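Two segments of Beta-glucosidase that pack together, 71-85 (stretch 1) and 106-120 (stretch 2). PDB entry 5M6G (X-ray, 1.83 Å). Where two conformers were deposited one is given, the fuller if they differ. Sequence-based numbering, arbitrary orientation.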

ATOM      1  N   GLU A  71     -16.228   9.492  -0.505  1.00 11.45           N
ATOM      2  CA  GLU A  71     -15.610   9.269   0.794  1.00 10.30           C
ATOM      3  C   GLU A  71     -16.664   9.407   1.890  1.00 14.04           C
ATOM      4  O   GLU A  71     -17.511  10.302   1.846  1.00 15.36           O
ATOM      5  CB  GLU A  71     -14.466  10.265   1.000  1.00 13.78           C
ATOM      6  CG  GLU A  71     -13.304   9.751   1.845  1.00 16.88           C
ATOM      7  CD  GLU A  71     -13.615   9.729   3.331  1.00 15.87           C
ATOM      8  OE1 GLU A  71     -14.301  10.652   3.811  1.00 17.27           O
ATOM      9  OE2 GLU A  71     -13.166   8.785   4.014  1.00 15.15           O
ATOM     10  N   ARG A  72     -16.603   8.510   2.877  1.00 13.18           N
ATOM     11  CA  ARG A  72     -17.712   8.349   3.820  1.00 13.01           C
ATOM     12  C   ARG A  72     -18.035   9.634   4.579  1.00 18.20           C
ATOM     13  O   ARG A  72     -19.191   9.844   4.957  1.00 17.17           O
ATOM     14  CB  ARG A  72     -17.395   7.228   4.807  1.00 11.94           C
ATOM     15  CG  ARG A  72     -16.054   7.447   5.514  1.00 15.61           C
ATOM     16  CD  ARG A  72     -15.862   6.504   6.704  1.00 17.33           C
ATOM     17  NE  ARG A  72     -16.713   6.845   7.843  1.00 17.60           N
ATOM     18  CZ  ARG A  72     -16.381   7.732   8.776  1.00 23.06           C
ATOM     19  NH1 ARG A  72     -15.225   8.370   8.692  1.00 16.47           N
ATOM     20  NH2 ARG A  72     -17.203   7.980   9.790  1.00 22.27           N
ATOM     21  N   LYS A  73     -17.043  10.499   4.830  1.00 15.15           N
ATOM     22  CA  LYS A  73     -17.338  11.733   5.557  1.00 14.49           C
ATOM     23  C   LYS A  73     -18.275  12.653   4.780  1.00 16.44           C
ATOM     24  O   LYS A  73     -18.932  13.508   5.388  1.00 19.04           O
ATOM     25  CB  LYS A  73     -16.046  12.479   5.896  1.00 16.39           C
ATOM     26  CG  LYS A  73     -15.203  11.803   6.976  1.00 23.79           C
ATOM     27  CD  LYS A  73     -14.036  12.691   7.428  1.00 24.85           C
ATOM     28  CE  LYS A  73     -13.064  12.961   6.285  1.00 26.91           C
ATOM     29  NZ  LYS A  73     -12.320  11.726   5.886  1.00 23.34           N
ATOM     30  N   ALA A  74     -18.353  12.502   3.458  1.00 16.40           N
ATOM     31  CA  ALA A  74     -19.185  13.381   2.644  1.00 16.26           C
ATOM     32  C   ALA A  74     -20.619  12.896   2.491  1.00 17.76           C
ATOM     33  O   ALA A  74     -21.484  13.697   2.113  1.00 17.80           O
ATOM     34  CB  ALA A  74     -18.577  13.559   1.250  1.00 13.93           C
ATOM     35  N   ALA A  75     -20.898  11.623   2.761  1.00 16.95           N
ATOM     36  CA  ALA A  75     -22.236  11.088   2.527  1.00 17.89           C
ATOM     37  C   ALA A  75     -22.496   9.923   3.465  1.00 17.48           C
ATOM     38  O   ALA A  75     -21.812   8.899   3.391  1.00 16.59           O
ATOM     39  CB  ALA A  75     -22.395  10.644   1.070  1.00 18.65           C
ATOM     40  N   GLY A  76     -23.488  10.072   4.336  1.00 20.23           N
ATOM     41  CA  GLY A  76     -23.933   8.963   5.138  1.00 21.83           C
ATOM     42  C   GLY A  76     -24.750   7.985   4.323  1.00 20.71           C
ATOM     43  O   GLY A  76     -25.008   8.176   3.123  1.00 16.28           O
ATOM     44  N   PRO A  77     -25.177   6.907   4.985  1.00 18.85           N
ATOM     45  CA  PRO A  77     -25.932   5.858   4.271  1.00 13.37           C
ATOM     46  C   PRO A  77     -27.120   6.379   3.483  1.00 20.02           C
ATOM     47  O   PRO A  77     -27.273   6.037   2.303  1.00 14.64           O
ATOM     48  CB  PRO A  77     -26.357   4.922   5.412  1.00 15.70           C
ATOM     49  CG  PRO A  77     -25.222   5.063   6.427  1.00 15.08           C
ATOM     50  CD  PRO A  77     -24.853   6.522   6.375  1.00 17.46           C
ATOM     51  N   GLN A  78     -27.959   7.217   4.098  1.00 17.47           N
ATOM     52  CA  GLN A  78     -29.163   7.678   3.411  1.00 19.51           C
ATOM     53  C   GLN A  78     -28.822   8.464   2.151  1.00 17.85           C
ATOM     54  O   GLN A  78     -29.438   8.251   1.099  1.00 18.65           O
ATOM     55  CB  GLN A  78     -30.022   8.521   4.356  1.00 26.23           C
ATOM     56  CG  GLN A  78     -31.435   8.738   3.845  1.00 31.45           C
ATOM     57  CD  GLN A  78     -32.081   7.436   3.417  1.00 32.71           C
ATOM     58  OE1 GLN A  78     -32.215   6.506   4.215  1.00 35.42           O
ATOM     59  NE2 GLN A  78     -32.468   7.355   2.146  1.00 27.07           N
ATOM     60  N   ALA A  79     -27.841   9.367   2.232  1.00 18.58           N
ATOM     61  CA  ALA A  79     -27.458  10.159   1.062  1.00 18.97           C
ATOM     62  C   ALA A  79     -26.880   9.286  -0.042  1.00 18.68           C
ATOM     63  O   ALA A  79     -27.123   9.532  -1.231  1.00 16.92           O
ATOM     64  CB  ALA A  79     -26.444  11.230   1.449  1.00 24.54           C
ATOM     65  N   VAL A  80     -26.078   8.284   0.327  1.00 18.46           N
ATOM     66  CA  VAL A  80     -25.559   7.356  -0.675  1.00 18.69           C
ATOM     67  C   VAL A  80     -26.712   6.673  -1.401  1.00 18.51           C
ATOM     68  O   VAL A  80     -26.732   6.596  -2.634  1.00 17.62           O
ATOM     69  CB  VAL A  80     -24.607   6.335  -0.022  1.00 20.70           C
ATOM     70  CG1 VAL A  80     -24.270   5.210  -1.003  1.00 20.27           C
ATOM     71  CG2 VAL A  80     -23.334   7.037   0.457  1.00 17.05           C
ATOM     72  N   ALA A  81     -27.708   6.199  -0.648  1.00 18.33           N
ATOM     73  CA  ALA A  81     -28.869   5.576  -1.279  1.00 19.87           C
ATOM     74  C   ALA A  81     -29.681   6.584  -2.088  1.00 19.49           C
ATOM     75  O   ALA A  81     -30.091   6.286  -3.220  1.00 19.41           O
ATOM     76  CB  ALA A  81     -29.750   4.900  -0.226  1.00 18.55           C
ATOM     77  N   ASP A  82     -29.920   7.783  -1.535  1.00 18.00           N
ATOM     78  CA  ASP A  82     -30.727   8.780  -2.243  1.00 17.34           C
ATOM     79  C   ASP A  82     -30.159   9.101  -3.622  1.00 15.41           C
ATOM     80  O   ASP A  82     -30.922   9.371  -4.555  1.00 16.46           O
ATOM     81  CB  ASP A  82     -30.841  10.067  -1.422  1.00 16.66           C
ATOM     82  CG  ASP A  82     -31.748   9.921  -0.211  1.00 25.53           C
ATOM     83  OD1 ASP A  82     -32.430   8.882  -0.076  1.00 23.51           O
ATOM     84  OD2 ASP A  82     -31.784  10.859   0.610  1.00 24.89           O
ATOM     85  N   HIS A  83     -28.833   9.084  -3.778  1.00 14.43           N
ATOM     86  CA  HIS A  83     -28.214   9.405  -5.059  1.00 18.26           C
ATOM     87  C   HIS A  83     -27.844   8.168  -5.868  1.00 16.90           C
ATOM     88  O   HIS A  83     -27.256   8.302  -6.955  1.00 17.30           O
ATOM     89  CB  HIS A  83     -26.979  10.291  -4.839  1.00 19.16           C
ATOM     90  CG  HIS A  83     -27.322  11.671  -4.368  1.00 24.65           C
ATOM     91  ND1 HIS A  83     -27.319  12.027  -3.036  1.00 23.30           N
ATOM     92  CD2 HIS A  83     -27.724  12.770  -5.050  1.00 21.40           C
ATOM     93  CE1 HIS A  83     -27.688  13.291  -2.918  1.00 25.03           C
ATOM     94  NE2 HIS A  83     -27.941  13.764  -4.127  1.00 31.74           N
ATOM     95  N   ARG A  84     -28.198   6.981  -5.380  1.00 13.23           N
ATOM     96  CA  ARG A  84     -27.937   5.728  -6.086  1.00 18.87           C
ATOM     97  C   ARG A  84     -26.441   5.568  -6.345  1.00 16.92           C
ATOM     98  O   ARG A  84     -26.018   5.112  -7.406  1.00 16.64           O
ATOM     99  CB  ARG A  84     -28.729   5.652  -7.395  1.00 15.17           C
ATOM    100  CG  ARG A  84     -30.183   6.120  -7.278  1.00 20.86           C
ATOM    101  CD  ARG A  84     -30.988   5.239  -6.359  1.00 16.48           C
ATOM    102  NE  ARG A  84     -32.426   5.501  -6.495  1.00 24.09           N
ATOM    103  CZ  ARG A  84     -33.214   5.957  -5.525  1.00 22.63           C
ATOM    104  NH1 ARG A  84     -32.721   6.201  -4.317  1.00 16.41           N
ATOM    105  NH2 ARG A  84     -34.506   6.155  -5.764  1.00 21.06           N
ATOM    106  N   ILE A  85     -25.633   5.966  -5.363  1.00 15.86           N
ATOM    107  CA  ILE A  85     -24.184   5.975  -5.533  1.00 14.94           C
ATOM    108  C   ILE A  85     -23.650   4.547  -5.493  1.00 14.36           C
ATOM    109  O   ILE A  85     -24.142   3.694  -4.745  1.00 17.62           O
ATOM    110  CB  ILE A  85     -23.559   6.887  -4.462  1.00 16.38           C
ATOM    111  CG1 ILE A  85     -23.674   8.347  -4.924  1.00 19.59           C
ATOM    112  CG2 ILE A  85     -22.105   6.503  -4.140  1.00 14.19           C
ATOM    113  CD1 ILE A  85     -23.594   9.353  -3.818  1.00 20.01           C
ATOM    114  N   ASP A 106     -20.021  -2.750  11.582  1.00 15.51           N
ATOM    115  CA  ASP A 106     -21.290  -2.052  11.769  1.00 13.80           C
ATOM    116  C   ASP A 106     -21.443  -0.916  10.765  1.00 18.62           C
ATOM    117  O   ASP A 106     -22.509  -0.743  10.162  1.00 16.36           O
ATOM    118  CB  ASP A 106     -21.391  -1.510  13.194  1.00 11.12           C
ATOM    119  CG  ASP A 106     -21.540  -2.598  14.220  1.00 19.14           C
ATOM    120  OD1 ASP A 106     -21.826  -3.755  13.833  1.00 19.70           O
ATOM    121  OD2 ASP A 106     -21.370  -2.291  15.421  1.00 19.31           O
ATOM    122  N   MET A 107     -20.388  -0.118  10.590  1.00 16.32           N
ATOM    123  CA  MET A 107     -20.450   0.989   9.645  1.00 15.43           C
ATOM    124  C   MET A 107     -20.740   0.484   8.238  1.00 18.96           C
ATOM    125  O   MET A 107     -21.611   1.016   7.540  1.00 16.64           O
ATOM    126  CB  MET A 107     -19.135   1.768   9.666  1.00 15.54           C
ATOM    127  CG  MET A 107     -19.108   2.967   8.705  1.00 11.27           C
ATOM    128  SD  MET A 107     -17.470   3.714   8.695  1.00 18.70           S
ATOM    129  CE  MET A 107     -16.534   2.472   7.810  1.00 17.64           C
ATOM    130  N   TYR A 108     -20.014  -0.554   7.814  1.00 16.07           N
ATOM    131  CA  TYR A 108     -20.230  -1.137   6.495  1.00 16.20           C
ATOM    132  C   TYR A 108     -21.676  -1.597   6.321  1.00 16.17           C
ATOM    133  O   TYR A 108     -22.331  -1.256   5.332  1.00 13.36           O
ATOM    134  CB  TYR A 108     -19.264  -2.301   6.275  1.00 15.23           C
ATOM    135  CG  TYR A 108     -19.483  -2.972   4.944  1.00 13.48           C
ATOM    136  CD1 TYR A 108     -18.797  -2.547   3.810  1.00 15.97           C
ATOM    137  CD2 TYR A 108     -20.417  -3.997   4.807  1.00 17.59           C
ATOM    138  CE1 TYR A 108     -19.020  -3.152   2.576  1.00 14.75           C
ATOM    139  CE2 TYR A 108     -20.651  -4.589   3.595  1.00 15.37           C
ATOM    140  CZ  TYR A 108     -19.948  -4.170   2.482  1.00 16.46           C
ATOM    141  OH  TYR A 108     -20.184  -4.776   1.276  1.00 13.69           O
ATOM    142  N   ASP A 109     -22.187  -2.388   7.276  1.00 14.70           N
ATOM    143  CA  ASP A 109     -23.553  -2.894   7.168  1.00 13.59           C
ATOM    144  C   ASP A 109     -24.571  -1.768   7.136  1.00 16.63           C
ATOM    145  O   ASP A 109     -25.626  -1.899   6.501  1.00 17.09           O
ATOM    146  CB  ASP A 109     -23.865  -3.835   8.332  1.00 13.81           C
ATOM    147  CG  ASP A 109     -23.180  -5.170   8.197  1.00 17.40           C
ATOM    148  OD1 ASP A 109     -22.597  -5.432   7.127  1.00 17.25           O
ATOM    149  OD2 ASP A 109     -23.237  -5.964   9.156  1.00 17.27           O
ATOM    150  N   SER A 110     -24.287  -0.667   7.829  1.00 15.80           N
ATOM    151  CA  SER A 110     -25.202   0.469   7.815  1.00 15.45           C
ATOM    152  C   SER A 110     -25.307   1.062   6.411  1.00 15.59           C
ATOM    153  O   SER A 110     -26.409   1.332   5.914  1.00 15.88           O
ATOM    154  CB  SER A 110     -24.728   1.512   8.823  1.00 23.20           C
ATOM    155  OG  SER A 110     -25.530   2.670   8.777  1.00 27.07           O
ATOM    156  N   TYR A 111     -24.166   1.262   5.747  1.00 12.90           N
ATOM    157  CA  TYR A 111     -24.210   1.741   4.366  1.00 10.36           C
ATOM    158  C   TYR A 111     -24.934   0.748   3.468  1.00 14.90           C
ATOM    159  O   TYR A 111     -25.763   1.134   2.632  1.00 14.60           O
ATOM    160  CB  TYR A 111     -22.794   1.993   3.856  1.00 12.58           C
ATOM    161  CG  TYR A 111     -22.243   3.350   4.221  1.00 13.86           C
ATOM    162  CD1 TYR A 111     -22.602   4.473   3.493  1.00 14.32           C
ATOM    163  CD2 TYR A 111     -21.350   3.509   5.293  1.00 13.82           C
ATOM    164  CE1 TYR A 111     -22.108   5.721   3.801  1.00 14.93           C
ATOM    165  CE2 TYR A 111     -20.846   4.766   5.610  1.00 15.11           C
ATOM    166  CZ  TYR A 111     -21.234   5.867   4.860  1.00 17.23           C
ATOM    167  OH  TYR A 111     -20.750   7.127   5.136  1.00 17.29           O
ATOM    168  N   GLN A 112     -24.664  -0.541   3.657  1.00 13.70           N
ATOM    169  CA  GLN A 112     -25.247  -1.552   2.786  1.00 15.20           C
ATOM    170  C   GLN A 112     -26.761  -1.626   2.950  1.00 19.40           C
ATOM    171  O   GLN A 112     -27.489  -1.730   1.954  1.00 14.68           O
ATOM    172  CB  GLN A 112     -24.598  -2.903   3.071  1.00 17.37           C
ATOM    173  CG  GLN A 112     -24.819  -3.935   2.003  1.00 16.14           C
ATOM    174  CD  GLN A 112     -24.238  -3.506   0.669  1.00 17.36           C
ATOM    175  OE1 GLN A 112     -24.886  -2.791  -0.083  1.00 14.96           O
ATOM    176  NE2 GLN A 112     -23.011  -3.934   0.377  1.00 15.29           N
ATOM    177  N   ARG A 113     -27.263  -1.549   4.191  1.00 15.75           N
ATOM    178  CA  ARG A 113     -28.714  -1.577   4.391  1.00 15.25           C
ATOM    179  C   ARG A 113     -29.410  -0.484   3.586  1.00 18.80           C
ATOM    180  O   ARG A 113     -30.467  -0.720   2.977  1.00 15.90           O
ATOM    181  CB  ARG A 113     -29.054  -1.426   5.880  1.00 20.99           C
ATOM    182  CG  ARG A 113     -28.807  -2.665   6.726  1.00 20.23           C
ATOM    183  CD  ARG A 113     -29.528  -2.546   8.070  1.00 23.95           C
ATOM    184  NE  ARG A 113     -28.912  -1.517   8.891  1.00 24.01           N
ATOM    185  CZ  ARG A 113     -27.866  -1.732   9.684  1.00 29.94           C
ATOM    186  NH1 ARG A 113     -27.334  -2.945   9.781  1.00 20.30           N
ATOM    187  NH2 ARG A 113     -27.353  -0.731  10.387  1.00 34.84           N
ATOM    188  N   ALA A 114     -28.837   0.723   3.574  1.00 15.92           N
ATOM    189  CA  ALA A 114     -29.439   1.821   2.829  1.00 16.98           C
ATOM    190  C   ALA A 114     -29.373   1.576   1.327  1.00 18.42           C
ATOM    191  O   ALA A 114     -30.369   1.776   0.616  1.00 14.43           O
ATOM    192  CB  ALA A 114     -28.761   3.137   3.195  1.00 13.01           C
ATOM    193  N   ALA A 115     -28.220   1.120   0.828  1.00 18.45           N
ATOM    194  CA  ALA A 115     -28.100   0.816  -0.599  1.00 18.77           C
ATOM    195  C   ALA A 115     -29.098  -0.257  -1.027  1.00 16.22           C
ATOM    196  O   ALA A 115     -29.699  -0.165  -2.104  1.00 14.80           O
ATOM    197  CB  ALA A 115     -26.672   0.374  -0.921  1.00 15.48           C
ATOM    198  N   LEU A 116     -29.291  -1.280  -0.196  1.00 15.12           N
ATOM    199  CA  LEU A 116     -30.209  -2.359  -0.536  1.00 15.21           C
ATOM    200  C   LEU A 116     -31.671  -1.925  -0.550  1.00 13.85           C
ATOM    201  O   LEU A 116     -32.510  -2.681  -1.049  1.00 16.57           O
ATOM    202  CB  LEU A 116     -30.038  -3.523   0.445  1.00 14.28           C
ATOM    203  CG  LEU A 116     -28.704  -4.278   0.469  1.00 15.84           C
ATOM    204  CD1 LEU A 116     -28.696  -5.302   1.593  1.00 17.71           C
ATOM    205  CD2 LEU A 116     -28.388  -4.951  -0.840  1.00 12.55           C
ATOM    206  N   SER A 117     -32.003  -0.740  -0.036  1.00 15.27           N
ATOM    207  CA  SER A 117     -33.388  -0.286   0.056  0.53 17.66           C
ATOM    208  C   SER A 117     -33.832   0.529  -1.151  1.00 16.73           C
ATOM    209  O   SER A 117     -34.987   0.977  -1.189  1.00 15.70           O
ATOM    210  CB  SER A 117     -33.593   0.550   1.323  0.53 15.10           C
ATOM    211  OG  SER A 117     -32.947   1.806   1.201  0.53 17.70           O
ATOM    212  N   THR A 118     -32.954   0.745  -2.121  1.00 14.92           N
ATOM    213  CA  THR A 118     -33.283   1.524  -3.302  1.00 13.92           C
ATOM    214  C   THR A 118     -34.188   0.703  -4.216  1.00 13.63           C
ATOM    215  O   THR A 118     -34.334  -0.508  -4.030  1.00 14.93           O
ATOM    216  CB  THR A 118     -32.006   1.924  -4.035  1.00 15.10           C
ATOM    217  OG1 THR A 118     -31.366   0.746  -4.537  1.00 14.68           O
ATOM    218  CG2 THR A 118     -31.070   2.663  -3.104  1.00 17.41           C
ATOM    219  N   PRO A 119     -34.794   1.328  -5.240  1.00 15.32           N
ATOM    220  CA  PRO A 119     -35.716   0.560  -6.098  1.00 14.96           C
ATOM    221  C   PRO A 119     -35.084  -0.662  -6.748  1.00 13.59           C
ATOM    222  O   PRO A 119     -35.728  -1.714  -6.815  1.00 17.16           O
ATOM    223  CB  PRO A 119     -36.167   1.604  -7.134  1.00 15.65           C
ATOM    224  CG  PRO A 119     -36.139   2.895  -6.363  1.00 17.69           C
ATOM    225  CD  PRO A 119     -34.884   2.780  -5.507  1.00 13.90           C
ATOM    226  N   LEU A 120     -33.837  -0.566  -7.231  1.00 13.39           N
ATOM    227  CA  LEU A 120     -33.173  -1.734  -7.797  1.00 11.70           C
ATOM    228  C   LEU A 120     -32.411  -2.539  -6.758  1.00 15.43           C
ATOM    229  O   LEU A 120     -32.124  -3.717  -6.999  1.00 13.66           O
ATOM    230  CB  LEU A 120     -32.206  -1.321  -8.920  1.00 12.98           C
ATOM    231  CG  LEU A 120     -32.903  -0.692 -10.131  1.00 13.15           C
ATOM    232  CD1 LEU A 120     -31.873  -0.136 -11.104  1.00 12.40           C
ATOM    233  CD2 LEU A 120     -33.767  -1.722 -10.814  1.00 15.67           C
TER
HETATM  234  O   HOH W   1     -25.602   3.562   1.445  1.00 28.40           O

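This is a close, mostly apolar packing of a short helix, 77-82, against a longer one, 106-116, fastened at one end by a tyrosine hydroxyl and joined between the backbones by a water. The two helices run in roughly the same direction, with 33° between them, and their axes approach to 8.1 Å. The CA atoms of Pro77 and Tyr111 are 4.5 Å apart, and those of Ala81 and Ala115 are 4.9 Å apart. The contact buries 605 Å², both sides summed.

Tyr111 gives the largest share. Its CA-to-CB bond points sideways, but chi1 in the m well lets the ring end near stretch 1. There Tyr111 OH donates a hydrogen bond to Ala75 O at 2.7 Å. This satisfies the hydroxyl of a buried side chain and a carbonyl in the loop before the short helix. Apolar side chains also meet the ring. Pro77 lies over one face, with Pro77 CG 4.0 Å from the ring centroid and 11° off the ring normal, a CH-pi contact. Val80 meets the ring edge, with Val80 CG2 3.8 Å from Tyr111 CE1.

Proline suits the first turn of a helix, where its nitrogen needs no hydrogen-bond acceptor. Gly76 precedes it at the N-cap position. Beyond the tyrosine ring, Pro77 also reaches Ser110 and Ala114: Pro77 CG is 3.4 Å from Ser110 OG, and Pro77 CB is 3.7 Å from Ala114 CB.

One turn further on, Ala81 and Ala114 point toward the opposing stretch. Ala81 CB is 4.0 Å from Ala114 CB and 3.3 Å from Ala114 O, so the methyl sits directly against the opposite backbone. Water 1 donates to Pro77 O at 3.1 Å and to Tyr111 O at 2.7 Å, linking the two main chains.

Past the helices, Thr118 points toward stretch 1, and its methyl CG2 lies 3.9 Å from Ala81 CB. Arg84 leaves the short helix with positive phi in a Schellman motif. Its NH1 donates to Ala81 O at 2.9 Å, which helps hold the guanidinium in place. Pro119 CD and Thr118 CB lie over one face of that group, and Arg84 NH2 is 3.4 Å from Pro119 CD.

At the other end, Arg72 points toward stretch 2. Arg72 NE comes within 3.3 Å of Met107 SD, and Arg72 CB lies 3.4 Å from Tyr111 OH. Met107 points toward stretch 1, and chi1 and chi2, both t, carry its sulfur out to the arginine.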